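Local coordinates for angiopoietin-related protein 6 (Homo sapiens, PDB 6Y43) that probably acts as a secreted, angiopoietin-like signalling factor through its calcium-binding, fibrinogen-like globular domain, at residues D11-E14 with A15-G19; E78-L81 with G82-P85. All coordinates share one frame; numbering follows the deposited sequence.

Both interactions are short-range contacts within one fibrinogen-like domain, yet they sit at different depths. The centre of interaction 1 is about 20 Å from the centre of the chain, partly buried near the surface, and the contact stays inside a single element, helix 12-17 with its two caps. The centre of interaction 2 is about 8 Å from that of the chain, in the core, and joins strand 79-80 to helix 83-90. The two do not touch. The outer contact is made mostly of helical backbone hydrogen bonds among alanines and longer polar residues. The inner one has no hydrogen bond between its segments and relies on an indole, leucines and a proline, with glycine at the junction.

Interaction 1. Residues D11-E14 with A15-G19; sequences DCAE and ARQAG
Ala-13 and Gln-17 meet where one turn of the helix passes into the next: the amide of Gln-17 reaches Ala-13 O at 2.9 Å, nearly straight onto the carbonyl oxygen. One residue earlier Arg-16 N donates a hydrogen bond to Cys-12 O, also at 2.9 Å, from 17° out of the carbonyl plane. This is the tight part of the contact. The methyl of Ala-15, 3.5 Å from Cys-12 O, is small enough to lie buried against Trp-9, and Cys-12 is tied to Cys-39 by a disulfide that fastens the helix to strand 33-40. Glu-14 is held too: its side chain touches Trp-9, and its OE1 accepts from the backbone N of Gln-10.

The stretch is a complete short helix with both ends capped. Asp-11 is the N-cap, its OD1 taking the amide of Glu-14 at 2.8 Å; a short carboxylate suits this place because it can curl back to an amide of the first turn. At the other end Gly-19 closes a Schellman motif, its positive phi of 101° being easy for a residue without a CB.

Gln-17 is the exposed residue. Its CG stands anti to the carbonyl carbon and beside the backbone N (chi1 -51°), which brings it back onto Ala-13 O, closely packed at 3.0 Å. Looseness begins at the amide end, where NE2 is 4.3 Å from the CB of Ala-13.

Interaction 2. Residues E78-L81 with G82-P85; sequences EYWL and GLEP
A chi1 of 172° turns the Trp-80 indole away from its own backbone N and over the chain that follows, while the chi1 of Leu-81 (-175°) lays its CB-CG part alongside the ring of Pro-85. The two side chains thereby brace the passage from strand 79-80, part of the antiparallel sheet of this fibrinogen-like domain, into helix 83-90, for which Gly-82 occupies the N-cap position.

Gly-82 lies under the indole, its N over one face of the ring and 3.5 Å from CD1 of Trp-80. Its CA also sits 3.5 Å from NE1 of Trp-80. Glycine fits here because at phi 120° a CB would be pressed against Leu-81 O. Leu-83 comes to the ring from another direction, with CD2 in the plane of the indole at its edge, 3.7 Å from CZ2 of Trp-80. The branched leucine thus adds an apolar contact beside the benzene half of the ring.

The indole N-H is not spent on this turn; it donates to the carbonyl of Tyr-68, whose ring also meets Trp-80 edge-to-face, and Phe-72 packs against the indole too. With an alanine here, the space over Gly-82 is likely to be left unfilled, Leu-83 to lose its edge contact and the indole N-H bond to Tyr-68 O to be lost.

Leu-81 also touches Val-35 and Val-37 of strand 33-40. It and the proline ring run past each other in opposite directions, Leu-81 CG lying 4.0 Å from Pro-85 CB. Proline is well accommodated in the first turn of a helix, where its missing N-H costs no helical bond, and its CG rests 3.4 Å from the carbonyl oxygen of Leu-81.

Interaction 1. Residues D11-E14 with A15-G19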
loop_
_atom_site.group_PDB
_atom_site.type_symbol
_atom_site.label_atom_id
_atom_site.label_comp_id
_atom_site.label_asym_id
_atom_site.label_seq_id
_atom_site.Cartn_x
_atom_site.Cartn_y
_atom_site.Cartn_z
ATOM N N ASP A 11 2.397 -16.480 3.316
ATOM C CA ASP A 11 2.190 -15.332 2.444
ATOM C C ASP A 11 1.653 -15.814 1.100
ATOM O O ASP A 11 1.532 -17.016 0.842
ATOM C CB ASP A 11 3.496 -14.560 2.282
ATOM C CG ASP A 11 4.661 -15.470 1.926
ATOM O OD1 ASP A 11 4.531 -16.279 0.980
ATOM O OD2 ASP A 11 5.709 -15.369 2.593
ATOM N N CYS A 12 1.319 -14.843 0.241
ATOM C CA CYS A 12 0.759 -15.174 -1.066
ATOM C C CYS A 12 1.751 -15.952 -1.919
ATOM O O CYS A 12 1.350 -16.791 -2.723
ATOM C CB CYS A 12 0.320 -13.895 -1.779
ATOM S SG CYS A 12 -1.093 -13.101 -0.952
ATOM N N ALA A 13 3.040 -15.667 -1.773
ATOM C CA ALA A 13 4.048 -16.395 -2.532
ATOM C C ALA A 13 4.002 -17.887 -2.216
ATOM O O ALA A 13 4.088 -18.719 -3.123
ATOM C CB ALA A 13 5.430 -15.816 -2.241
ATOM N N GLU A 14 3.823 -18.248 -0.941
ATOM C CA GLU A 14 3.736 -19.670 -0.605
ATOM C C GLU A 14 2.515 -20.321 -1.264
ATOM O O GLU A 14 2.607 -21.427 -1.815
ATOM C CB GLU A 14 3.710 -19.847 0.914
ATOM C CG GLU A 14 3.616 -21.315 1.300
ATOM C CD GLU A 14 3.578 -21.545 2.781
ATOM O OE1 GLU A 14 2.849 -20.818 3.488
ATOM O OE2 GLU A 14 4.285 -22.467 3.235
ATOM N N ALA A 15 1.368 -19.638 -1.250
ATOM C CA ALA A 15 0.192 -20.145 -1.943
ATOM C C ALA A 15 0.459 -20.315 -3.441
ATOM O O ALA A 15 0.092 -21.333 -4.041
ATOM C CB ALA A 15 -0.976 -19.196 -1.708
ATOM N N ARG A 16 1.094 -19.319 -4.056
ATOM C CA ARG A 16 1.396 -19.388 -5.480
ATOM C C ARG A 16 2.279 -20.585 -5.800
ATOM O O ARG A 16 2.004 -21.340 -6.740
ATOM C CB ARG A 16 2.067 -18.090 -5.920
ATOM C CG ARG A 16 2.480 -18.097 -7.371
ATOM C CD ARG A 16 1.267 -18.116 -8.287
ATOM N NE ARG A 16 1.678 -18.257 -9.679
ATOM C CZ ARG A 16 2.007 -19.416 -10.241
ATOM N NH1 ARG A 16 1.969 -20.540 -9.531
ATOM N NH2 ARG A 16 2.390 -19.453 -11.511
ATOM N N GLN A 17 3.349 -20.770 -5.032
ATOM C CA GLN A 17 4.255 -21.884 -5.282
ATOM C C GLN A 17 3.573 -23.233 -5.084
ATOM O O GLN A 17 4.052 -24.248 -5.604
ATOM C CB GLN A 17 5.466 -21.797 -4.359
ATOM C CG GLN A 17 6.197 -20.473 -4.326
ATOM C CD GLN A 17 7.258 -20.454 -3.232
ATOM O OE1 GLN A 17 7.535 -21.485 -2.617
ATOM N NE2 GLN A 17 7.831 -19.282 -2.964
ATOM N N ALA A 18 2.483 -23.277 -4.322
ATOM C CA ALA A 18 1.723 -24.508 -4.155
ATOM C C ALA A 18 0.753 -24.755 -5.304
ATOM O O ALA A 18 0.037 -25.763 -5.283
ATOM C CB ALA A 18 0.960 -24.480 -2.821
ATOM N N GLY A 19 0.712 -23.871 -6.298
ATOM C CA GLY A 19 -0.108 -24.066 -7.468
ATOM C C GLY A 19 -1.409 -23.304 -7.490
ATOM O O GLY A 19 -2.280 -23.629 -8.299
#

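Interaction 2. Residues E78-L81 with G82-P85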
loop_
_atom_site.group_PDB
_atom_site.type_symbol
_atom_site.label_atom_id
_atom_site.label_comp_id
_atom_site.label_asym_id
_atom_site.label_seq_id
_atom_site.Cartn_x
_atom_site.Cartn_y
_atom_site.Cartn_z
ATOM N N GLU A 78 -11.643 -2.270 -1.565
ATOM C CA GLU A 78 -10.679 -1.296 -1.068
ATOM C C GLU A 78 -10.309 -1.649 0.360
ATOM O O GLU A 78 -11.176 -2.004 1.173
ATOM C CB GLU A 78 -11.260 0.107 -1.123
ATOM C CG GLU A 78 -11.459 0.637 -2.515
ATOM C CD GLU A 78 -11.705 2.143 -2.494
ATOM O OE1 GLU A 78 -12.240 2.639 -1.477
ATOM O OE2 GLU A 78 -11.356 2.818 -3.478
ATOM N N TYR A 79 -9.019 -1.569 0.670
ATOM C CA TYR A 79 -8.635 -1.812 2.047
ATOM C C TYR A 79 -7.220 -1.344 2.326
ATOM O O TYR A 79 -6.456 -1.007 1.420
ATOM C CB TYR A 79 -8.780 -3.286 2.438
ATOM C CG TYR A 79 -7.775 -4.297 1.903
ATOM C CD1 TYR A 79 -7.938 -4.865 0.649
ATOM C CD2 TYR A 79 -6.716 -4.750 2.686
ATOM C CE1 TYR A 79 -7.071 -5.841 0.188
ATOM C CE2 TYR A 79 -5.843 -5.699 2.222
ATOM C CZ TYR A 79 -6.045 -6.255 0.973
ATOM O OH TYR A 79 -5.204 -7.222 0.522
ATOM N N TRP A 80 -6.914 -1.327 3.625
ATOM C CA TRP A 80 -5.601 -1.047 4.195
ATOM C C TRP A 80 -5.327 -2.164 5.192
ATOM O O TRP A 80 -6.054 -2.296 6.179
ATOM C CB TRP A 80 -5.600 0.312 4.904
ATOM C CG TRP A 80 -4.363 0.632 5.676
ATOM C CD1 TRP A 80 -4.216 0.639 7.038
ATOM C CD2 TRP A 80 -3.101 1.067 5.133
ATOM N NE1 TRP A 80 -2.922 1.011 7.372
ATOM C CE2 TRP A 80 -2.227 1.270 6.216
ATOM C CE3 TRP A 80 -2.623 1.255 3.831
ATOM C CZ2 TRP A 80 -0.900 1.699 6.043
ATOM C CZ3 TRP A 80 -1.304 1.651 3.661
ATOM C CH2 TRP A 80 -0.461 1.874 4.769
ATOM N N LEU A 81 -4.287 -2.964 4.945
ATOM C CA LEU A 81 -4.084 -4.157 5.767
ATOM C C LEU A 81 -3.791 -3.795 7.215
ATOM O O LEU A 81 -4.178 -4.540 8.129
ATOM C CB LEU A 81 -2.956 -5.020 5.201
ATOM C CG LEU A 81 -2.712 -6.357 5.897
ATOM C CD1 LEU A 81 -4.003 -7.211 5.827
ATOM C CD2 LEU A 81 -1.533 -7.081 5.271
ATOM N N GLY A 82 -3.095 -2.681 7.440
ATOM C CA GLY A 82 -2.765 -2.206 8.774
ATOM C C GLY A 82 -1.273 -2.111 9.012
ATOM O O GLY A 82 -0.507 -2.998 8.624
ATOM N N LEU A 83 -0.861 -1.034 9.687
ATOM C CA LEU A 83 0.548 -0.861 9.989
ATOM C C LEU A 83 1.088 -2.008 10.833
ATOM O O LEU A 83 2.221 -2.462 10.619
ATOM C CB LEU A 83 0.751 0.462 10.706
ATOM C CG LEU A 83 0.450 1.696 9.849
ATOM C CD1 LEU A 83 0.170 2.888 10.765
ATOM C CD2 LEU A 83 1.551 2.013 8.860
ATOM N N GLU A 84 0.313 -2.474 11.821
ATOM C CA GLU A 84 0.841 -3.536 12.677
ATOM C C GLU A 84 0.957 -4.835 11.893
ATOM O O GLU A 84 2.039 -5.445 11.900
ATOM C CB GLU A 84 -0.016 -3.678 13.937
ATOM C CG GLU A 84 0.510 -4.749 14.914
ATOM C CD GLU A 84 1.936 -4.465 15.420
ATOM O OE1 GLU A 84 2.403 -3.300 15.328
ATOM O OE2 GLU A 84 2.589 -5.417 15.918
ATOM N N PRO A 85 -0.076 -5.304 11.188
ATOM C CA PRO A 85 0.120 -6.496 10.342
ATOM C C PRO A 85 1.281 -6.353 9.359
ATOM O O PRO A 85 2.084 -7.280 9.179
ATOM C CB PRO A 85 -1.235 -6.635 9.629
ATOM C CG PRO A 85 -2.214 -5.931 10.514
ATOM C CD PRO A 85 -1.451 -4.787 11.137
#